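PDB 5U22: N2152 from Neocallimastix frontalis, which is a family 39 glycoside hydrolase from a rumen anaerobic fungus, probably with polyspecific activity on rare arabinosyl substrates. Local coordinates for residues I33-H38 with T313-S318; R267-K272 with D330-V335. All coordinates share one frame; numbering follows the deposited sequence.

In the fold
Interactions 1 and 2 lie side by side where the TIM barrel meets the beta sandwich. Interaction 1 joins strand 31-35, which precedes the barrel in the chain, to strand 315-320, which follows it. Interaction 2 sets the end of barrel helix 258-270 against strand 330-336. Their centres are about 8 Å apart. Strands 315-320 and 330-336 are neighbours in the same sheet, so the two contacts share it, bonded through D315 and V335 and through V317 and A333. The segments alternate along the chain, 33-38, 267-272, 313-318, 330-335: the sheet takes strands from before and after the barrel, paired in interaction 1, and interaction 2 joins helix 258-270 to it.

Interaction 1: residues I33-H38 with T313-S318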
loop_
_atom_site.group_PDB
_atom_site.type_symbol
_atom_site.label_atom_id
_atom_site.label_comp_id
_atom_site.label_asym_id
_atom_site.label_seq_id
_atom_site.Cartn_x
_atom_site.Cartn_y
_atom_site.Cartn_z
ATOM N N ILE A 33 7.577 -16.011 3.571
ATOM C CA ILE A 33 6.903 -15.068 4.459
ATOM C C ILE A 33 5.431 -15.437 4.514
ATOM O O ILE A 33 4.875 -15.689 5.591
ATOM C CB ILE A 33 7.082 -13.614 4.000
ATOM C CG1 ILE A 33 8.562 -13.270 3.886
ATOM C CG2 ILE A 33 6.403 -12.676 4.983
ATOM C CD1 ILE A 33 8.810 -11.969 3.161
ATOM N N ARG A 34 4.798 -15.442 3.344
ATOM C CA ARG A 34 3.403 -15.813 3.160
ATOM C C ARG A 34 3.123 -15.783 1.670
ATOM O O ARG A 34 3.998 -15.410 0.879
ATOM C CB ARG A 34 2.461 -14.854 3.890
ATOM C CG ARG A 34 2.635 -13.442 3.424
ATOM C CD ARG A 34 1.623 -12.455 4.005
ATOM N NE ARG A 34 1.985 -11.121 3.533
ATOM C CZ ARG A 34 1.251 -10.019 3.686
ATOM N NH1 ARG A 34 0.075 -10.067 4.319
ATOM N NH2 ARG A 34 1.710 -8.867 3.199
ATOM N N ARG A 35 1.906 -16.154 1.284
ATOM C CA ARG A 35 1.510 -16.092 -0.113
ATOM C C ARG A 35 1.597 -14.663 -0.635
ATOM O O ARG A 35 1.490 -13.690 0.117
ATOM C CB ARG A 35 0.084 -16.604 -0.291
ATOM C CG ARG A 35 -0.151 -18.056 0.067
ATOM C CD ARG A 35 -1.552 -18.441 -0.393
ATOM N NE ARG A 35 -1.825 -17.831 -1.695
ATOM C CZ ARG A 35 -3.036 -17.576 -2.179
ATOM N NH1 ARG A 35 -4.124 -17.876 -1.473
ATOM N NH2 ARG A 35 -3.156 -17.020 -3.378
ATOM N N ALA A 36 1.810 -14.545 -1.936
ATOM C CA ALA A 36 1.746 -13.245 -2.593
ATOM C C ALA A 36 0.338 -12.675 -2.514
ATOM O O ALA A 36 -0.625 -13.307 -2.960
ATOM C CB ALA A 36 2.187 -13.379 -4.050
ATOM N N THR A 37 0.218 -11.481 -1.926
ATOM C CA THR A 37 -1.052 -10.775 -1.836
ATOM C C THR A 37 -1.021 -9.393 -2.473
ATOM O O THR A 37 -2.076 -8.754 -2.567
ATOM C CB THR A 37 -1.485 -10.629 -0.372
ATOM O OG1 THR A 37 -0.597 -9.721 0.292
ATOM C CG2 THR A 37 -1.444 -11.980 0.337
ATOM N N HIS A 38 0.143 -8.923 -2.921
ATOM C CA HIS A 38 0.296 -7.586 -3.499
ATOM C C HIS A 38 -0.267 -6.534 -2.553
ATOM O O HIS A 38 -1.016 -5.636 -2.947
ATOM C CB HIS A 38 -0.353 -7.518 -4.881
ATOM C CG HIS A 38 -0.193 -8.786 -5.651
ATOM N ND1 HIS A 38 -1.226 -9.679 -5.836
ATOM C CD2 HIS A 38 0.903 -9.356 -6.204
ATOM C CE1 HIS A 38 -0.781 -10.728 -6.510
ATOM N NE2 HIS A 38 0.509 -10.557 -6.743
ATOM N N THR A 313 3.446 -14.168 -8.179
ATOM C CA THR A 313 2.631 -15.305 -7.767
ATOM C C THR A 313 3.476 -16.213 -6.880
ATOM O O THR A 313 4.695 -16.052 -6.778
ATOM C CB THR A 313 2.083 -16.076 -8.984
ATOM O OG1 THR A 313 3.160 -16.447 -9.854
ATOM C CG2 THR A 313 1.091 -15.227 -9.775
ATOM N N GLY A 314 2.823 -17.175 -6.224
ATOM C CA GLY A 314 3.533 -18.080 -5.327
ATOM C C GLY A 314 3.705 -17.514 -3.930
ATOM O O GLY A 314 2.759 -16.952 -3.367
ATOM N N ASP A 315 4.896 -17.653 -3.359
ATOM C CA ASP A 315 5.178 -17.200 -2.003
ATOM C C ASP A 315 6.119 -16.010 -2.027
ATOM O O ASP A 315 7.070 -15.985 -2.807
ATOM C CB ASP A 315 5.841 -18.298 -1.170
ATOM C CG ASP A 315 4.930 -19.445 -0.892
ATOM O OD1 ASP A 315 3.717 -19.207 -0.719
ATOM O OD2 ASP A 315 5.435 -20.581 -0.830
ATOM N N MET A 316 5.878 -15.049 -1.140
ATOM C CA MET A 316 6.878 -14.023 -0.878
ATOM C C MET A 316 7.948 -14.606 0.035
ATOM O O MET A 316 7.642 -15.369 0.955
ATOM C CB MET A 316 6.234 -12.790 -0.230
ATOM C CG MET A 316 5.014 -12.267 -0.967
ATOM S SD MET A 316 5.380 -11.835 -2.687
ATOM C CE MET A 316 6.604 -10.531 -2.428
ATOM N N VAL A 317 9.210 -14.270 -0.239
ATOM C CA VAL A 317 10.330 -14.802 0.526
ATOM C C VAL A 317 11.182 -13.654 1.046
ATOM O O VAL A 317 11.111 -12.520 0.565
ATOM C CB VAL A 317 11.194 -15.773 -0.300
ATOM C CG1 VAL A 317 10.379 -16.989 -0.691
ATOM C CG2 VAL A 317 11.730 -15.091 -1.556
ATOM N N SER A 318 12.027 -13.980 2.023
ATOM C CA SER A 318 12.749 -12.954 2.762
ATOM C C SER A 318 13.823 -12.292 1.913
ATOM O O SER A 318 14.556 -12.945 1.163
ATOM C CB SER A 318 13.371 -13.550 4.020
ATOM O OG SER A 318 12.352 -13.874 4.962
#
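Three backbone hydrogen bonds join I33, R34 and A36 to residues 314-316, in antiparallel fashion. I33 N bonds to M316 O (2.7 Å), R34 O receives M316 N (2.8 Å), and beyond the strand end A36 N reaches G314 O (3.0 Å). Between the last two bonds, R35 and D315 form a non-hydrogen-bonded pair with diverging side chains.

Among the apolar contacts, M316 turns at both chi2 (-58°) and chi3 (-62°), a folded shape that carries SD back over A36 CB at 3.8 Å, while M316 CG rests on A36 CA. At the other end I33 CG1 stands beside its own backbone N (chi1 -57°), and the extended chi2 sends I33 CD1 to within 4.3 Å of M316 CB, where it also packs alongside the V317 carbonyl, 3.5 Å from V317 O.

Charge contributes little directly: R35 CG passes D315 OD1 at 4.1 Å, but the charged atoms stay apart. R34 turns its guanidinium elsewhere, its NH2 bonding V273 O, with T37 OG1 over one face toward the rim.

Strand 330-336 also pairs with 315-320, bonded to D315 and V317, and M316 lies on A332 and S334, while I33 and R34 touch K272 just past helix 258-270.

Interaction 2: residues R267-K272 with D330-V335; sequences RFERYK and DGAASV
The R270 guanidinium and the D330 carboxylate lie almost in one plane, 7° apart, and meet edge to edge. R270 grips end-on with two nitrogens, NH1 to D330 OD2 (3.0 Å) and NH2 to D330 OD1 (2.8 Å), each oxygen accepting through its syn lone pair and each bond nearly straight. R267 comes at a slant, its plane turned 49° from the carboxylate; here too the edge is used, and R267 NE bonds to D330 OD2 (3.0 Å), which accepts through its anti lone pair. G331 N adds a bond to D330 OD1, so each carboxylate oxygen has two donors and the group is fixed in rotation.

This is a salt-bridge network between the last turn of a barrel helix, which closes in a Schellman motif with K272 at positive phi, and the first residue of a sandwich strand. The bend of R270 at chi3 (-53°) swings its guanidinium onto D330, and E324 is a second acidic partner for NH1. An asparagine in place of D330 would probably cost R270 one arm of its two-pronged grip and leave the buried R267 without the carboxylate charge at its NE. R267 also bonds S326 O through NH1. Farther along, E269 CG packs on A332 CB at 4.3 Å, its OE2 bonding Y309 OH.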
loop_
_atom_site.group_PDB
_atom_site.type_symbol
_atom_site.label_atom_id
_atom_site.label_comp_id
_atom_site.label_asym_id
_atom_site.label_seq_id
_atom_site.Cartn_x
_atom_site.Cartn_y
_atom_site.Cartn_z
ATOM N N ARG A 267 9.164 -3.526 2.658
ATOM C CA ARG A 267 8.983 -3.521 4.107
ATOM C C ARG A 267 7.563 -3.909 4.495
ATOM O O ARG A 267 7.374 -4.663 5.454
ATOM C CB ARG A 267 9.385 -2.151 4.672
ATOM C CG ARG A 267 10.886 -1.906 4.534
ATOM C CD ARG A 267 11.297 -0.443 4.660
ATOM N NE ARG A 267 12.610 -0.230 4.049
ATOM C CZ ARG A 267 13.308 0.899 4.128
ATOM N NH1 ARG A 267 12.827 1.935 4.812
ATOM N NH2 ARG A 267 14.489 0.991 3.518
ATOM N N PHE A 268 6.554 -3.443 3.749
ATOM C CA PHE A 268 5.187 -3.913 3.984
ATOM C C PHE A 268 5.102 -5.429 3.868
ATOM O O PHE A 268 4.450 -6.089 4.690
ATOM C CB PHE A 268 4.208 -3.269 2.995
ATOM C CG PHE A 268 3.968 -1.795 3.220
ATOM C CD1 PHE A 268 4.686 -1.086 4.169
ATOM C CD2 PHE A 268 3.014 -1.126 2.467
ATOM C CE1 PHE A 268 4.471 0.276 4.359
ATOM C CE2 PHE A 268 2.778 0.227 2.664
ATOM C CZ PHE A 268 3.519 0.935 3.614
ATOM N N GLU A 269 5.734 -6.002 2.841
ATOM C CA GLU A 269 5.706 -7.452 2.701
ATOM C C GLU A 269 6.467 -8.122 3.837
ATOM O O GLU A 269 6.032 -9.153 4.361
ATOM C CB GLU A 269 6.284 -7.870 1.352
ATOM C CG GLU A 269 5.443 -7.443 0.141
ATOM C CD GLU A 269 4.185 -8.291 -0.059
ATOM O OE1 GLU A 269 4.011 -9.318 0.653
ATOM O OE2 GLU A 269 3.375 -7.915 -0.932
ATOM N N ARG A 270 7.594 -7.539 4.248
ATOM C CA ARG A 270 8.394 -8.136 5.316
ATOM C C ARG A 270 7.601 -8.253 6.612
ATOM O O ARG A 270 7.749 -9.229 7.356
ATOM C CB ARG A 270 9.659 -7.305 5.533
ATOM C CG ARG A 270 10.574 -7.794 6.644
ATOM C CD ARG A 270 11.948 -7.095 6.557
ATOM N NE ARG A 270 12.548 -7.230 5.222
ATOM C CZ ARG A 270 12.860 -6.201 4.432
ATOM N NH1 ARG A 270 12.664 -4.944 4.832
ATOM N NH2 ARG A 270 13.376 -6.424 3.235
ATOM N N TYR A 271 6.745 -7.277 6.894
ATOM C CA TYR A 271 5.986 -7.254 8.137
ATOM C C TYR A 271 4.542 -7.702 7.949
ATOM O O TYR A 271 3.725 -7.549 8.865
ATOM C CB TYR A 271 6.067 -5.861 8.769
ATOM C CG TYR A 271 7.445 -5.617 9.351
ATOM C CD1 TYR A 271 7.752 -6.046 10.634
ATOM C CD2 TYR A 271 8.451 -5.018 8.597
ATOM C CE1 TYR A 271 9.019 -5.849 11.172
ATOM C CE2 TYR A 271 9.717 -4.827 9.122
ATOM C CZ TYR A 271 9.993 -5.242 10.408
ATOM O OH TYR A 271 11.249 -5.056 10.927
ATOM N N LYS A 272 4.219 -8.274 6.792
ATOM C CA LYS A 272 2.912 -8.884 6.548
ATOM C C LYS A 272 1.783 -7.871 6.714
ATOM O O LYS A 272 0.714 -8.172 7.251
ATOM C CB LYS A 272 2.704 -10.106 7.437
ATOM C CG LYS A 272 3.772 -11.183 7.199
ATOM C CD LYS A 272 3.510 -12.451 8.000
ATOM C CE LYS A 272 4.713 -12.817 8.845
ATOM N N ASP A 330 15.660 -1.374 -1.009
ATOM C CA ASP A 330 14.984 -2.514 -0.400
ATOM C C ASP A 330 14.096 -3.126 -1.476
ATOM O O ASP A 330 13.993 -2.592 -2.582
ATOM C CB ASP A 330 14.186 -2.058 0.824
ATOM C CG ASP A 330 13.918 -3.170 1.813
ATOM O OD1 ASP A 330 14.029 -4.365 1.462
ATOM O OD2 ASP A 330 13.585 -2.830 2.964
ATOM N N GLY A 331 13.426 -4.224 -1.152
ATOM C CA GLY A 331 12.561 -4.819 -2.158
ATOM C C GLY A 331 11.901 -6.093 -1.680
ATOM O O GLY A 331 11.962 -6.449 -0.503
ATOM N N ALA A 332 11.264 -6.781 -2.627
ATOM C CA ALA A 332 10.474 -7.959 -2.310
ATOM C C ALA A 332 10.710 -9.029 -3.361
ATOM O O ALA A 332 11.001 -8.732 -4.523
ATOM C CB ALA A 332 8.975 -7.630 -2.237
ATOM N N ALA A 333 10.553 -10.282 -2.947
ATOM C CA ALA A 333 10.860 -11.396 -3.827
ATOM C C ALA A 333 9.776 -12.449 -3.714
ATOM O O ALA A 333 9.225 -12.665 -2.631
ATOM C CB ALA A 333 12.214 -12.017 -3.490
ATOM N N SER A 334 9.482 -13.108 -4.837
ATOM C CA SER A 334 8.495 -14.178 -4.857
ATOM C C SER A 334 9.085 -15.414 -5.527
ATOM O O SER A 334 9.962 -15.321 -6.393
ATOM C CB SER A 334 7.211 -13.739 -5.578
ATOM O OG SER A 334 7.474 -13.488 -6.946
ATOM N N VAL A 335 8.615 -16.581 -5.096
ATOM C CA VAL A 335 8.989 -17.855 -5.701
ATOM C C VAL A 335 7.712 -18.605 -6.023
ATOM O O VAL A 335 6.832 -18.723 -5.165
ATOM C CB VAL A 335 9.879 -18.709 -4.779
ATOM C CG1 VAL A 335 10.173 -20.054 -5.448
ATOM C CG2 VAL A 335 11.160 -17.984 -4.426
#